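Long-range contacts in histidine triad (HIT) protein (Marinobacter aquaeolei, PDB 3OHE), which probably acts as a hydrolase of the histidine triad family, whose members typically cleave phosphate bonds in nucleotide-like substrates, and binds calcium ions: residues R20-L25 with Q56-E61; L37-S42 with P88-H93; D29-W34 with P113-T118. All blocks are in the same frame, centred on the assembly; numbering follows the deposited sequence.

Contact 1 (R20-L25 with Q56-E61); sequences RLCDVL and QRLLFE. With CA (calcium ion), chain D.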
loop_
_atom_site.group_PDB
_atom_site.type_symbol
_atom_site.label_atom_id
_atom_site.label_comp_id
_atom_site.label_asym_id
_atom_site.label_seq_id
_atom_site.Cartn_x
_atom_site.Cartn_y
_atom_site.Cartn_z
ATOM N N ARG A 20 18.038 7.385 4.030
ATOM C CA ARG A 20 19.127 6.955 3.170
ATOM C C ARG A 20 18.681 6.914 1.715
ATOM O O ARG A 20 19.390 7.414 0.828
ATOM C CB ARG A 20 19.673 5.606 3.620
ATOM C CG ARG A 20 21.044 5.278 3.019
ATOM C CD ARG A 20 21.663 4.017 3.575
ATOM N NE ARG A 20 21.875 4.177 5.019
ATOM C CZ ARG A 20 22.368 3.231 5.803
ATOM N NH1 ARG A 20 22.678 2.046 5.300
ATOM N NH2 ARG A 20 22.493 3.458 7.110
ATOM N N LEU A 21 17.480 6.387 1.454
ATOM C CA LEU A 21 16.994 6.248 0.086
ATOM C C LEU A 21 15.994 7.321 -0.375
ATOM O O LEU A 21 15.884 7.540 -1.587
ATOM C CB LEU A 21 16.344 4.850 -0.040
ATOM C CG LEU A 21 15.726 4.463 -1.397
ATOM C CD1 LEU A 21 16.813 4.405 -2.466
ATOM C CD2 LEU A 21 14.993 3.131 -1.262
ATOM N N CYS A 22 15.265 7.935 0.553
ATOM C CA CYS A 22 14.049 8.666 0.210
ATOM C C CYS A 22 14.004 10.094 0.702
ATOM O O CYS A 22 14.515 10.441 1.785
ATOM C CB CYS A 22 12.805 7.986 0.803
ATOM S SG CYS A 22 12.547 6.272 0.280
ATOM N N ASP A 23 13.303 10.938 -0.054
ATOM C CA ASP A 23 12.793 12.169 0.531
ATOM C C ASP A 23 11.596 11.837 1.402
ATOM O O ASP A 23 10.720 11.049 1.025
ATOM C CB ASP A 23 12.400 13.168 -0.574
ATOM C CG ASP A 23 13.604 13.846 -1.231
ATOM O OD1 ASP A 23 14.765 13.714 -0.760
ATOM O OD2 ASP A 23 13.385 14.573 -2.255
ATOM N N VAL A 24 11.549 12.469 2.577
ATOM C CA VAL A 24 10.501 12.229 3.555
ATOM C C VAL A 24 9.645 13.469 3.596
ATOM O O VAL A 24 10.135 14.550 3.997
ATOM C CB VAL A 24 11.064 11.876 4.947
ATOM C CG1 VAL A 24 9.910 11.452 5.892
ATOM C CG2 VAL A 24 12.107 10.784 4.848
ATOM N N LEU A 25 8.385 13.350 3.153
ATOM C CA LEU A 25 7.505 14.480 2.921
ATOM C C LEU A 25 6.275 14.382 3.797
ATOM O O LEU A 25 5.699 13.326 3.952
ATOM C CB LEU A 25 7.113 14.515 1.442
ATOM C CG LEU A 25 8.242 14.499 0.404
ATOM C CD1 LEU A 25 7.619 14.553 -0.992
ATOM C CD2 LEU A 25 9.285 15.647 0.647
ATOM N N GLN A 56 14.265 -3.681 -0.906
ATOM C CA GLN A 56 14.459 -4.089 0.482
ATOM C C GLN A 56 14.807 -2.903 1.395
ATOM O O GLN A 56 14.382 -2.878 2.535
ATOM C CB GLN A 56 15.504 -5.194 0.586
ATOM C CG GLN A 56 15.036 -6.533 -0.002
ATOM C CD GLN A 56 16.023 -7.641 0.242
ATOM O OE1 GLN A 56 17.195 -7.380 0.591
ATOM N NE2 GLN A 56 15.570 -8.889 0.105
ATOM N N ARG A 57 15.533 -1.915 0.896
ATOM C CA ARG A 57 15.776 -0.716 1.674
ATOM C C ARG A 57 14.497 0.082 1.887
ATOM O O ARG A 57 14.246 0.570 2.995
ATOM C CB ARG A 57 16.871 0.140 1.039
ATOM C CG ARG A 57 17.193 1.423 1.811
ATOM C CD ARG A 57 17.871 1.141 3.130
ATOM N NE ARG A 57 17.808 2.312 3.994
ATOM C CZ ARG A 57 18.320 2.334 5.213
ATOM N NH1 ARG A 57 19.082 1.338 5.658
ATOM N NH2 ARG A 57 18.095 3.388 5.967
ATOM N N LEU A 58 13.693 0.211 0.846
ATOM C CA LEU A 58 12.420 0.894 0.985
ATOM C C LEU A 58 11.534 0.203 2.024
ATOM O O LEU A 58 10.889 0.857 2.831
ATOM C CB LEU A 58 11.681 0.964 -0.364
ATOM C CG LEU A 58 10.333 1.695 -0.373
ATOM C CD1 LEU A 58 10.469 3.138 0.160
ATOM C CD2 LEU A 58 9.772 1.640 -1.793
ATOM N N LEU A 59 11.485 -1.130 1.984
ATOM C CA LEU A 59 10.736 -1.882 2.976
ATOM C C LEU A 59 11.238 -1.612 4.384
ATOM O O LEU A 59 10.461 -1.387 5.318
ATOM C CB LEU A 59 10.818 -3.385 2.655
ATOM C CG LEU A 59 10.313 -4.346 3.727
ATOM C CD1 LEU A 59 8.807 -4.207 3.954
ATOM C CD2 LEU A 59 10.714 -5.820 3.336
ATOM N N PHE A 60 12.556 -1.663 4.573
ATOM C CA PHE A 60 13.146 -1.379 5.899
ATOM C C PHE A 60 12.677 -0.000 6.386
ATOM O O PHE A 60 12.220 0.152 7.530
ATOM C CB PHE A 60 14.687 -1.438 5.855
ATOM C CG PHE A 60 15.315 -0.890 7.073
ATOM C CD1 PHE A 60 15.343 -1.609 8.241
ATOM C CD2 PHE A 60 15.771 0.429 7.100
ATOM C CE1 PHE A 60 15.920 -1.044 9.399
ATOM C CE2 PHE A 60 16.319 0.995 8.246
ATOM C CZ PHE A 60 16.367 0.244 9.392
ATOM N N GLU A 61 12.805 0.998 5.526
ATOM C CA GLU A 61 12.459 2.373 5.906
ATOM C C GLU A 61 10.967 2.506 6.180
ATOM O O GLU A 61 10.559 3.162 7.151
ATOM C CB GLU A 61 12.909 3.376 4.829
ATOM C CG GLU A 61 14.441 3.412 4.717
ATOM C CD GLU A 61 14.980 4.467 3.753
ATOM O OE1 GLU A 61 14.146 5.165 3.166
ATOM O OE2 GLU A 61 16.226 4.590 3.601
HETATM CA CA CA D . 19.442 -7.615 1.357
HETATM O O HOH W 1 18.192 -9.870 1.532
HETATM O O HOH W 2 19.889 -9.182 -0.629
#
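R57 leaves its helix with CG anti to the backbone N, and chi2 (69°) turns its CD aside, while R20 runs straight as far as CD and chi3 (-62°) turns its NE. The two guanidinium groups lie flat one on the other. The centres are 4.2 Å apart and the planes only 15° from parallel. NH1 of R20 sits 3.7 Å from NH1 of R57, a pairing of like charges that is probably tolerated because each arginine has its own anion: R20 NE pairs with the terminal carboxylate of A137, and R57 with E61. F60 CD2 lies over the centre of the other face of the R57 group, so this guanidinium is sandwiched.

E61, one helical turn on from R57, is gripped side-on. Its OE2 takes NE of R57 at 2.8 Å and, less closely, NH2 of R57 at 3.2 Å. Both nitrogens come from the anti side and hold the oxygen in the guanidinium plane. The syn lone pair of the same OE2 accepts the backbone N of L21 at 3.1 Å, so three donors converge on one atom, while OE1 is bonded to the S19 hydroxyl. Beside this polar cluster the packing is apolar. L21 CD2 reaches L58 CB at 4.1 Å, its chain crossing that of L58 at about a right angle, and C22 SG lies 3.8 Å from L58 CD1.

Q56 looks the other way, and its OE1 binds a calcium ion at 2.4 Å together with E53 and two waters, next to Q56 of the second subunit. The whole is a helix-on-sheet contact of the α+β HIT fold, in which helix 52-72 packs against the turn that leads into strand 22-27 of the antiparallel sheet.

Contact 2 (L37-S42 with P88-H93); sequences LVPRVS and PQLHLH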
loop_
_atom_site.group_PDB
_atom_site.type_symbol
_atom_site.label_atom_id
_atom_site.label_comp_id
_atom_site.label_asym_id
_atom_site.label_seq_id
_atom_site.Cartn_x
_atom_site.Cartn_y
_atom_site.Cartn_z
ATOM N N LEU A 37 7.110 8.625 1.582
ATOM C CA LEU A 37 8.496 8.313 1.217
ATOM C C LEU A 37 8.628 8.298 -0.286
ATOM O O LEU A 37 7.871 7.589 -0.962
ATOM C CB LEU A 37 8.926 6.947 1.765
ATOM C CG LEU A 37 9.029 6.808 3.269
ATOM C CD1 LEU A 37 9.447 5.368 3.622
ATOM C CD2 LEU A 37 10.013 7.820 3.831
ATOM N N VAL A 38 9.557 9.093 -0.811
ATOM C CA VAL A 38 9.803 9.163 -2.257
ATOM C C VAL A 38 11.243 8.693 -2.509
ATOM O O VAL A 38 12.201 9.432 -2.263
ATOM C CB VAL A 38 9.627 10.553 -2.832
ATOM C CG1 VAL A 38 9.662 10.478 -4.374
ATOM C CG2 VAL A 38 8.309 11.207 -2.347
ATOM N N PRO A 39 11.423 7.453 -3.029
ATOM C CA PRO A 39 12.778 6.995 -3.312
ATOM C C PRO A 39 13.436 7.897 -4.367
ATOM O O PRO A 39 12.819 8.209 -5.385
ATOM C CB PRO A 39 12.568 5.575 -3.870
ATOM C CG PRO A 39 11.262 5.179 -3.397
ATOM C CD PRO A 39 10.421 6.404 -3.258
ATOM N N ARG A 40 14.672 8.303 -4.088
ATOM C CA ARG A 40 15.390 9.240 -4.969
ATOM C C ARG A 40 16.057 8.467 -6.115
ATOM O O ARG A 40 17.278 8.419 -6.237
ATOM C CB ARG A 40 16.425 10.035 -4.194
ATOM C CG ARG A 40 15.830 11.025 -3.199
ATOM C CD ARG A 40 16.922 11.925 -2.619
ATOM N NE ARG A 40 17.801 11.111 -1.807
ATOM C CZ ARG A 40 17.541 10.815 -0.530
ATOM N NH1 ARG A 40 16.577 11.452 0.120
ATOM N NH2 ARG A 40 18.267 9.957 0.136
ATOM N N VAL A 41 15.230 7.863 -6.942
ATOM C CA VAL A 41 15.664 7.035 -8.074
ATOM C C VAL A 41 14.819 7.500 -9.256
ATOM O O VAL A 41 13.596 7.477 -9.185
ATOM C CB VAL A 41 15.457 5.540 -7.807
ATOM C CG1 VAL A 41 15.909 4.713 -9.024
ATOM C CG2 VAL A 41 16.194 5.083 -6.540
ATOM N N SER A 42 15.433 7.943 -10.344
ATOM C CA SER A 42 14.678 8.473 -11.469
ATOM C C SER A 42 13.864 7.395 -12.181
ATOM O O SER A 42 14.273 6.247 -12.263
ATOM C CB SER A 42 15.607 9.192 -12.446
ATOM O OG SER A 42 16.462 8.266 -13.102
ATOM N N PRO A 88 3.282 9.895 -11.658
ATOM C CA PRO A 88 3.935 8.621 -12.025
ATOM C C PRO A 88 5.165 8.282 -11.179
ATOM O O PRO A 88 5.565 7.141 -11.143
ATOM C CB PRO A 88 4.334 8.835 -13.497
ATOM C CG PRO A 88 4.563 10.342 -13.606
ATOM C CD PRO A 88 3.481 10.934 -12.693
ATOM N N GLN A 89 5.678 9.249 -10.444
ATOM C CA GLN A 89 6.836 9.060 -9.597
ATOM C C GLN A 89 6.455 8.265 -8.356
ATOM O O GLN A 89 5.662 8.720 -7.549
ATOM C CB GLN A 89 7.387 10.414 -9.224
ATOM C CG GLN A 89 8.643 10.378 -8.334
ATOM C CD GLN A 89 9.297 11.733 -8.262
ATOM O OE1 GLN A 89 8.946 12.570 -7.428
ATOM N NE2 GLN A 89 10.207 11.991 -9.204
ATOM N N LEU A 90 7.063 7.101 -8.189
ATOM C CA LEU A 90 6.773 6.216 -7.066
ATOM C C LEU A 90 6.873 6.988 -5.737
ATOM O O LEU A 90 7.899 7.601 -5.434
ATOM C CB LEU A 90 7.762 5.061 -7.027
ATOM C CG LEU A 90 7.711 4.130 -5.796
ATOM C CD1 LEU A 90 6.351 3.454 -5.673
ATOM C CD2 LEU A 90 8.851 3.138 -5.858
ATOM N N HIS A 91 5.802 6.877 -4.929
ATOM C CA HIS A 91 5.798 7.450 -3.606
ATOM C C HIS A 91 4.900 6.587 -2.730
ATOM O O HIS A 91 3.873 6.097 -3.181
ATOM C CB HIS A 91 5.409 8.931 -3.641
ATOM C CG HIS A 91 4.045 9.212 -4.187
ATOM N ND1 HIS A 91 3.770 9.195 -5.532
ATOM C CD2 HIS A 91 2.902 9.624 -3.581
ATOM C CE1 HIS A 91 2.505 9.555 -5.725
ATOM N NE2 HIS A 91 1.949 9.801 -4.553
ATOM N N LEU A 92 5.300 6.441 -1.471
ATOM C CA LEU A 92 4.645 5.499 -0.580
ATOM C C LEU A 92 3.988 6.271 0.560
ATOM O O LEU A 92 4.677 6.928 1.349
ATOM C CB LEU A 92 5.701 4.478 -0.103
ATOM C CG LEU A 92 5.260 3.262 0.682
ATOM C CD1 LEU A 92 4.299 2.409 -0.199
ATOM C CD2 LEU A 92 6.451 2.401 1.156
ATOM N N HIS A 93 2.662 6.201 0.626
ATOM C CA HIS A 93 1.846 6.859 1.663
ATOM C C HIS A 93 1.859 6.082 2.953
ATOM O O HIS A 93 1.706 4.870 2.933
ATOM C CB HIS A 93 0.386 6.943 1.201
ATOM C CG HIS A 93 0.171 7.718 -0.049
ATOM N ND1 HIS A 93 0.142 9.089 -0.058
ATOM C CD2 HIS A 93 -0.090 7.301 -1.304
ATOM C CE1 HIS A 93 -0.100 9.485 -1.292
ATOM N NE2 HIS A 93 -0.241 8.424 -2.066
HETATM O O HOH W 3 10.396 7.584 -6.885
#
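L37 and L92 face each other as an antiparallel hydrogen-bonded pair, and each satisfies both backbone groups of the other. L37 N gives to L92 O at 3.0 Å, and L92 N returns the bond to L37 O at 2.9 Å. L37 O also receives the CA-H of H91, 3.4 Å from that carbon.

The chains stay close at V38 and H91 and part at P39 and L90, where a water fills in between the carbonyls. Water 3 stands 2.9 Å from P39 O and equally close to L90 O, although with further acceptors nearby it cannot serve all of them at once. Methyl CG1 of V38 covers L90 O at 3.5 Å, and P39 CG packs crosswise on L90 CD2.

H91 has both ring nitrogens engaged. ND1 donates to Q89 O at 2.8 Å, almost straight (173°) and in the plane of the ring, which fixes the ring's rotation. NE2 is bonded to a glycerol, probably from the crystallisation liquor. V38 CG2 lies alongside H91 CB at 3.9 Å. The Q89 amide is satisfied at both ends, OE1 by the backbone N of H6 and NE2 by Q4 O, and H93 ND1 is bonded to W34 NE1.

Q89, H91 and H93 probably correspond to the three alternating positions of the histidine triad motif, with glutamine in the place of the first histidine and H91 at that of the nucleophile, whose ND1 is held by a main-chain carbonyl in related HIT enzymes.

Contact 3 (D29-W34 with P113-T118); sequences DNTWPW and PPVPYT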
loop_
_atom_site.group_PDB
_atom_site.type_symbol
_atom_site.label_atom_id
_atom_site.label_comp_id
_atom_site.label_asym_id
_atom_site.label_seq_id
_atom_site.Cartn_x
_atom_site.Cartn_y
_atom_site.Cartn_z
ATOM N N ASP A 29 -2.000 18.152 4.598
ATOM C CA ASP A 29 -3.374 17.995 5.052
ATOM C C ASP A 29 -3.277 17.555 6.492
ATOM O O ASP A 29 -2.887 16.419 6.769
ATOM C CB ASP A 29 -4.142 16.981 4.186
ATOM C CG ASP A 29 -5.614 16.877 4.583
ATOM O OD1 ASP A 29 -6.030 17.597 5.542
ATOM O OD2 ASP A 29 -6.318 16.043 3.972
ATOM N N ASN A 30 -3.625 18.453 7.421
ATOM C CA ASN A 30 -3.458 18.185 8.833
ATOM C C ASN A 30 -4.597 17.344 9.408
ATOM O O ASN A 30 -4.628 17.068 10.609
ATOM C CB ASN A 30 -3.211 19.454 9.644
ATOM C CG ASN A 30 -4.442 20.310 9.789
ATOM O OD1 ASN A 30 -5.546 19.871 9.510
ATOM N ND2 ASN A 30 -4.258 21.546 10.268
ATOM N N THR A 31 -5.511 16.898 8.548
ATOM C CA THR A 31 -6.646 16.065 8.960
ATOM C C THR A 31 -6.178 14.696 9.501
ATOM O O THR A 31 -6.814 14.142 10.394
ATOM C CB THR A 31 -7.650 15.904 7.796
ATOM O OG1 THR A 31 -8.014 17.211 7.340
ATOM C CG2 THR A 31 -8.941 15.138 8.219
ATOM N N TRP A 32 -5.086 14.158 8.953
ATOM C CA TRP A 32 -4.479 12.893 9.394
ATOM C C TRP A 32 -2.969 13.058 9.391
ATOM O O TRP A 32 -2.469 13.757 8.525
ATOM C CB TRP A 32 -4.799 11.685 8.463
ATOM C CG TRP A 32 -6.216 11.420 8.226
ATOM C CD1 TRP A 32 -7.049 10.605 8.960
ATOM C CD2 TRP A 32 -7.024 12.005 7.225
ATOM N NE1 TRP A 32 -8.298 10.636 8.445
ATOM C CE2 TRP A 32 -8.334 11.475 7.388
ATOM C CE3 TRP A 32 -6.761 12.861 6.143
ATOM C CZ2 TRP A 32 -9.374 11.827 6.566
ATOM C CZ3 TRP A 32 -7.774 13.206 5.348
ATOM C CH2 TRP A 32 -9.092 12.675 5.553
ATOM N N PRO A 33 -2.231 12.361 10.290
ATOM C CA PRO A 33 -0.766 12.297 10.188
ATOM C C PRO A 33 -0.396 11.470 8.971
ATOM O O PRO A 33 -0.715 10.266 8.919
ATOM C CB PRO A 33 -0.347 11.635 11.514
ATOM C CG PRO A 33 -1.562 11.763 12.438
ATOM C CD PRO A 33 -2.718 11.658 11.508
ATOM N N TRP A 34 0.239 12.089 7.993
ATOM C CA TRP A 34 0.377 11.487 6.652
ATOM C C TRP A 34 1.746 11.862 6.107
ATOM O O TRP A 34 2.025 13.031 5.838
ATOM C CB TRP A 34 -0.781 11.992 5.797
ATOM C CG TRP A 34 -0.893 11.504 4.392
ATOM C CD1 TRP A 34 -0.010 10.814 3.646
ATOM C CD2 TRP A 34 -2.026 11.741 3.568
ATOM N NE1 TRP A 34 -0.536 10.592 2.385
ATOM C CE2 TRP A 34 -1.775 11.178 2.310
ATOM C CE3 TRP A 34 -3.223 12.437 3.762
ATOM C CZ2 TRP A 34 -2.712 11.268 1.271
ATOM C CZ3 TRP A 34 -4.134 12.507 2.741
ATOM C CH2 TRP A 34 -3.880 11.927 1.521
ATOM N N PRO A 113 -11.942 18.174 1.524
ATOM C CA PRO A 113 -10.792 19.023 1.128
ATOM C C PRO A 113 -9.622 18.985 2.158
ATOM O O PRO A 113 -9.889 18.832 3.345
ATOM C CB PRO A 113 -11.387 20.432 1.102
ATOM C CG PRO A 113 -12.865 20.235 0.990
ATOM C CD PRO A 113 -13.179 18.955 1.717
ATOM N N PRO A 114 -8.379 19.170 1.705
ATOM C CA PRO A 114 -7.256 19.210 2.659
ATOM C C PRO A 114 -7.244 20.482 3.472
ATOM O O PRO A 114 -7.710 21.543 2.996
ATOM C CB PRO A 114 -6.036 19.223 1.757
ATOM C CG PRO A 114 -6.525 19.918 0.500
ATOM C CD PRO A 114 -7.929 19.420 0.329
ATOM N N VAL A 115 -6.727 20.384 4.688
ATOM C CA VAL A 115 -6.536 21.546 5.537
ATOM C C VAL A 115 -5.014 21.741 5.682
ATOM O O VAL A 115 -4.344 20.909 6.303
ATOM C CB VAL A 115 -7.215 21.352 6.898
ATOM C CG1 VAL A 115 -6.935 22.531 7.836
ATOM C CG2 VAL A 115 -8.716 21.112 6.702
ATOM N N PRO A 116 -4.464 22.837 5.135
ATOM C CA PRO A 116 -3.010 23.004 5.204
ATOM C C PRO A 116 -2.531 23.200 6.653
ATOM O O PRO A 116 -3.237 23.759 7.497
ATOM C CB PRO A 116 -2.752 24.273 4.396
ATOM C CG PRO A 116 -4.079 24.998 4.388
ATOM C CD PRO A 116 -5.142 23.948 4.443
ATOM N N TYR A 117 -1.334 22.731 6.927
ATOM C CA TYR A 117 -0.685 22.973 8.191
ATOM C C TYR A 117 -0.408 24.453 8.356
ATOM O O TYR A 117 0.100 25.111 7.439
ATOM C CB TYR A 117 0.657 22.199 8.265
ATOM C CG TYR A 117 0.500 20.725 8.559
ATOM C CD1 TYR A 117 0.136 19.813 7.588
ATOM C CD2 TYR A 117 0.722 20.241 9.849
ATOM C CE1 TYR A 117 -0.001 18.475 7.899
ATOM C CE2 TYR A 117 0.572 18.911 10.176
ATOM C CZ TYR A 117 0.182 18.021 9.191
ATOM O OH TYR A 117 0.053 16.698 9.541
ATOM N N THR A 118 -0.658 24.960 9.552
ATOM C CA THR A 118 -0.120 26.275 9.894
ATOM C C THR A 118 1.399 26.157 10.089
ATOM O O THR A 118 1.932 25.062 10.191
ATOM C CB THR A 118 -0.728 26.799 11.205
ATOM O OG1 THR A 118 -0.236 25.993 12.281
ATOM C CG2 THR A 118 -2.255 26.786 11.193
HETATM O O HOH W 4 -0.264 15.107 7.407
#
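An Asx turn at D29, in the loop joining strands 22-27 and 34-39, offers its carboxylate to V115 in the chain leading up to helix 119-135. Atom OD1 of D29 accepts three donors. The backbone N of V115 comes from across the contact at 3.0 Å and stands well above the carboxylate plane, 65° out of it. The other two belong to T31: its backbone N, 3.1 Å from D29 OD1, closes the turn, and its OG1, 2.7 Å from D29 OD1, arrives on the syn side. The carboxylate also rests on P114, with D29 CG 3.4 Å from P114 CA, and OD2 is hydrogen-bonded to a glycerol, probably from the crystallisation liquor. An alanine in place of D29 would probably leave V115 N, T31 N and the T31 hydroxyl without their common acceptor.

One residue along, a main-chain bond runs the other way, N30 N giving to V115 O at 2.8 Å. The link is a short two-bond pairing of irregular chains, lying outside the five-stranded sheet of the HIT fold. N30 has CG between its backbone N and carbonyl carbon (chi1 72°), and OD1 meets V115 CB and CG1 while ND2 donates to Q121. Its CB sits 3.6 Å from the centroid of the Y117 ring, only 8° off the normal, a CH-pi contact over the face.

At the edge of that ring, Y117 OH is bonded to water 4 at 2.7 Å; the water donates to W32 O, with more acceptors near than it has protons, and bonds weakly to W34 N.

Contact 2 is the most buried of the three and lies at the end of strand 34-39 and the start of strand 92-97, whereas contacts 1 and 3 are partly exposed and sit on opposite sides of the chain's centre. Contacts 1 and 2 share neighbouring strands, 22-27 and 34-39, and join directly through main-chain bonds, L21 O with R40 N and D23 N with V38 O. Contact 3 meets contact 2 through W34 and H93. The chemistry follows the place: charged groups and a calcium ligand on the helix at the surface in contact 1, main-chain pairing and a fixed histidine in contact 2, and a carboxylate organising two loops without regular structure in contact 3.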